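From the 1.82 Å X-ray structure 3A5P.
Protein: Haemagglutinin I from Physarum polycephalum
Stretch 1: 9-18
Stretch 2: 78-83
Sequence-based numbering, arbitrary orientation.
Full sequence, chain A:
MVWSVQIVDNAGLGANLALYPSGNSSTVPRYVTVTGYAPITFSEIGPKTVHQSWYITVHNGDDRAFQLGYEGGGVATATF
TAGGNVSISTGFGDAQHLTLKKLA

Stretch 1 (9-18) DNAGLGANLA
Stretch 2 (78-83) ATFTAG

The organising element of this contact is the ring of Phe80, which gives up more surface to the other stretch than any other residue here. Its side chain leaves a strand backbone (phi/psi -99/132) in the m rotamer, chi1 -69° and chi2 -97°, and three apolar side chains of stretch 1 gather along it. Leu17, chi1 t (166°) and chi2 p (64°), lays its CD1 over one face of the ring, 4.0 Å from the centroid and 20° off the normal, with Leu17 CD1 to Phe80 CZ at 3.8 Å; this is a CH-pi contact. Leu13, chi1 m and chi2 t, meets the ring obliquely, Leu13 CD1 to Phe80 CD1 at 4.0 Å. Nearer the backbone, Ala11 CB packs on Phe80 CB at 4.0 Å. A single aromatic side chain thus gathers residues spread over seven positions of the partner.

Ala11 also fits close to the neighbouring main chain: its CB points toward stretch 2 and lies 3.4 Å from Thr81 C and 3.6 Å from Ala82 N. So near an approach leaves its methyl directly against the backbone.

The strands run parallel, with Asp9 paired with Phe80 at a CA-CA distance of 5.1 Å and their side chains on the same face of the sheet. Stretch 2 is extended from 78 to 81. The cross-strand hydrogen bond, Asn10 N to Phe80 O, is short at 2.9 Å but weak, since its N-H...O angle is only 126°. Beyond it the chains converge, Ala11 CA coming 4.0 Å from Thr81 CA, and Asn10 CB packs 3.9 Å from Thr81 CG2.

After Asn10 (-104/28) and Ala11 (-122/-1), stretch 1 turns through Gly12 (67/33), Leu13 (-81/-29) and Gly14 (54/-131), the positive phi of each glycine being a value that favours this residue. Asp9, chi1 t and chi2 8°, ties the loop together: its OD1 accepts from Ala11 N and Leu13 N, both at 3.1 Å, and its OD2 accepts from Gly14 N at 2.8 Å. The loop that carries Ala11 and Leu13 to the Phe80 side chain is therefore braced from within its own stretch. A 3-10 segment at 15-16 follows, with Asn16 N to Leu13 O and Leu17 N to Gly14 O both 3.1 Å, before strand resumes at Leu17 (-110/126).

At the polar edge a water bridges the stretches, donating to Asn10 O at 2.7 Å and accepting from Ala82 N at 2.8 Å. It spans the 4.2 Å between Asn10 O and Ala82 N, linking the backbones where the strand of stretch 2 has ended.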

# COMPACT_ATOMS: atom_id res chain seq x y z
N ASP A 9 3.66 -14.03 -10.87
CA ASP A 9 4.98 -13.42 -10.89
C ASP A 9 5.80 -13.95 -12.06
O ASP A 9 6.47 -14.98 -11.96
CB ASP A 9 5.69 -13.71 -9.56
CG ASP A 9 7.07 -13.07 -9.47
OD1 ASP A 9 7.46 -12.27 -10.34
OD2 ASP A 9 7.78 -13.36 -8.48
N ASN A 10 5.73 -13.26 -13.19
CA ASN A 10 6.61 -13.56 -14.32
C ASN A 10 7.73 -12.54 -14.45
O ASN A 10 8.25 -12.30 -15.55
CB ASN A 10 5.82 -13.69 -15.63
CG ASN A 10 4.94 -14.92 -15.64
OD1 ASN A 10 5.25 -15.92 -14.97
ND2 ASN A 10 3.81 -14.84 -16.33
N ALA A 11 8.11 -11.96 -13.32
CA ALA A 11 9.05 -10.84 -13.32
C ALA A 11 10.28 -11.15 -12.47
O ALA A 11 11.20 -10.33 -12.37
CB ALA A 11 8.36 -9.57 -12.83
N GLY A 12 10.30 -12.33 -11.86
CA GLY A 12 11.39 -12.73 -10.98
C GLY A 12 11.40 -11.87 -9.72
O GLY A 12 12.46 -11.57 -9.17
N LEU A 13 10.21 -11.45 -9.28
CA LEU A 13 10.14 -10.56 -8.15
C LEU A 13 10.28 -11.30 -6.82
O LEU A 13 10.76 -10.73 -5.85
CB LEU A 13 8.85 -9.73 -8.18
CG LEU A 13 8.83 -8.56 -9.17
CD1 LEU A 13 7.39 -8.09 -9.40
CD2 LEU A 13 9.74 -7.41 -8.69
N GLY A 14 9.85 -12.57 -6.79
CA GLY A 14 9.90 -13.40 -5.58
C GLY A 14 9.24 -12.76 -4.38
O GLY A 14 8.11 -12.25 -4.48
N ALA A 15 9.95 -12.75 -3.24
CA ALA A 15 9.40 -12.24 -1.99
C ALA A 15 9.23 -10.73 -1.97
O ALA A 15 8.70 -10.18 -1.01
CB ALA A 15 10.23 -12.71 -0.78
N ASN A 16 9.68 -10.05 -3.03
CA ASN A 16 9.43 -8.61 -3.17
C ASN A 16 7.97 -8.32 -3.45
O ASN A 16 7.51 -7.19 -3.22
CB ASN A 16 10.29 -7.97 -4.26
CG ASN A 16 11.76 -7.91 -3.88
OD1 ASN A 16 12.10 -7.63 -2.74
ND2 ASN A 16 12.64 -8.15 -4.85
N LEU A 17 7.26 -9.32 -3.95
CA LEU A 17 5.88 -9.17 -4.41
C LEU A 17 4.94 -9.89 -3.45
O LEU A 17 5.14 -11.08 -3.14
CB LEU A 17 5.71 -9.73 -5.83
CG LEU A 17 4.28 -9.97 -6.36
CD1 LEU A 17 3.50 -8.64 -6.48
CD2 LEU A 17 4.31 -10.70 -7.70
N ALA A 18 3.94 -9.17 -2.94
CA ALA A 18 2.95 -9.78 -2.05
C ALA A 18 1.60 -9.07 -2.05
O ALA A 18 1.51 -7.86 -2.26
CB ALA A 18 3.48 -9.85 -0.63
N ALA A 78 -3.42 -10.16 -11.42
CA ALA A 78 -2.36 -9.22 -11.80
C ALA A 78 -1.12 -10.02 -12.17
O ALA A 78 -0.57 -10.74 -11.32
CB ALA A 78 -2.06 -8.24 -10.67
N THR A 79 -0.70 -9.89 -13.43
CA THR A 79 0.48 -10.60 -13.94
C THR A 79 1.64 -9.63 -14.09
O THR A 79 1.54 -8.62 -14.82
CB THR A 79 0.21 -11.36 -15.28
OG1 THR A 79 -0.90 -12.25 -15.11
CG2 THR A 79 1.46 -12.18 -15.74
N PHE A 80 2.74 -9.95 -13.42
CA PHE A 80 3.92 -9.10 -13.39
C PHE A 80 4.99 -9.56 -14.37
O PHE A 80 5.30 -10.72 -14.43
CB PHE A 80 4.47 -9.06 -11.97
CG PHE A 80 3.56 -8.32 -11.03
CD1 PHE A 80 3.82 -6.98 -10.72
CD2 PHE A 80 2.42 -8.94 -10.53
CE1 PHE A 80 2.95 -6.28 -9.86
CE2 PHE A 80 1.52 -8.24 -9.68
CZ PHE A 80 1.80 -6.92 -9.36
N THR A 81 5.52 -8.62 -15.15
CA THR A 81 6.70 -8.92 -15.98
C THR A 81 7.76 -7.85 -15.73
O THR A 81 7.45 -6.75 -15.21
CB THR A 81 6.33 -9.04 -17.47
OG1 THR A 81 5.46 -7.97 -17.84
CG2 THR A 81 5.66 -10.41 -17.74
N ALA A 82 9.00 -8.16 -16.12
CA ALA A 82 10.15 -7.29 -15.86
C ALA A 82 9.92 -5.88 -16.41
O ALA A 82 9.22 -5.70 -17.43
CB ALA A 82 11.42 -7.88 -16.48
N GLY A 83 10.51 -4.90 -15.74
CA GLY A 83 10.30 -3.50 -16.13
C GLY A 83 9.08 -2.86 -15.47
O GLY A 83 8.62 -1.81 -15.91
O HOH W 1 9.57 -10.65 -17.25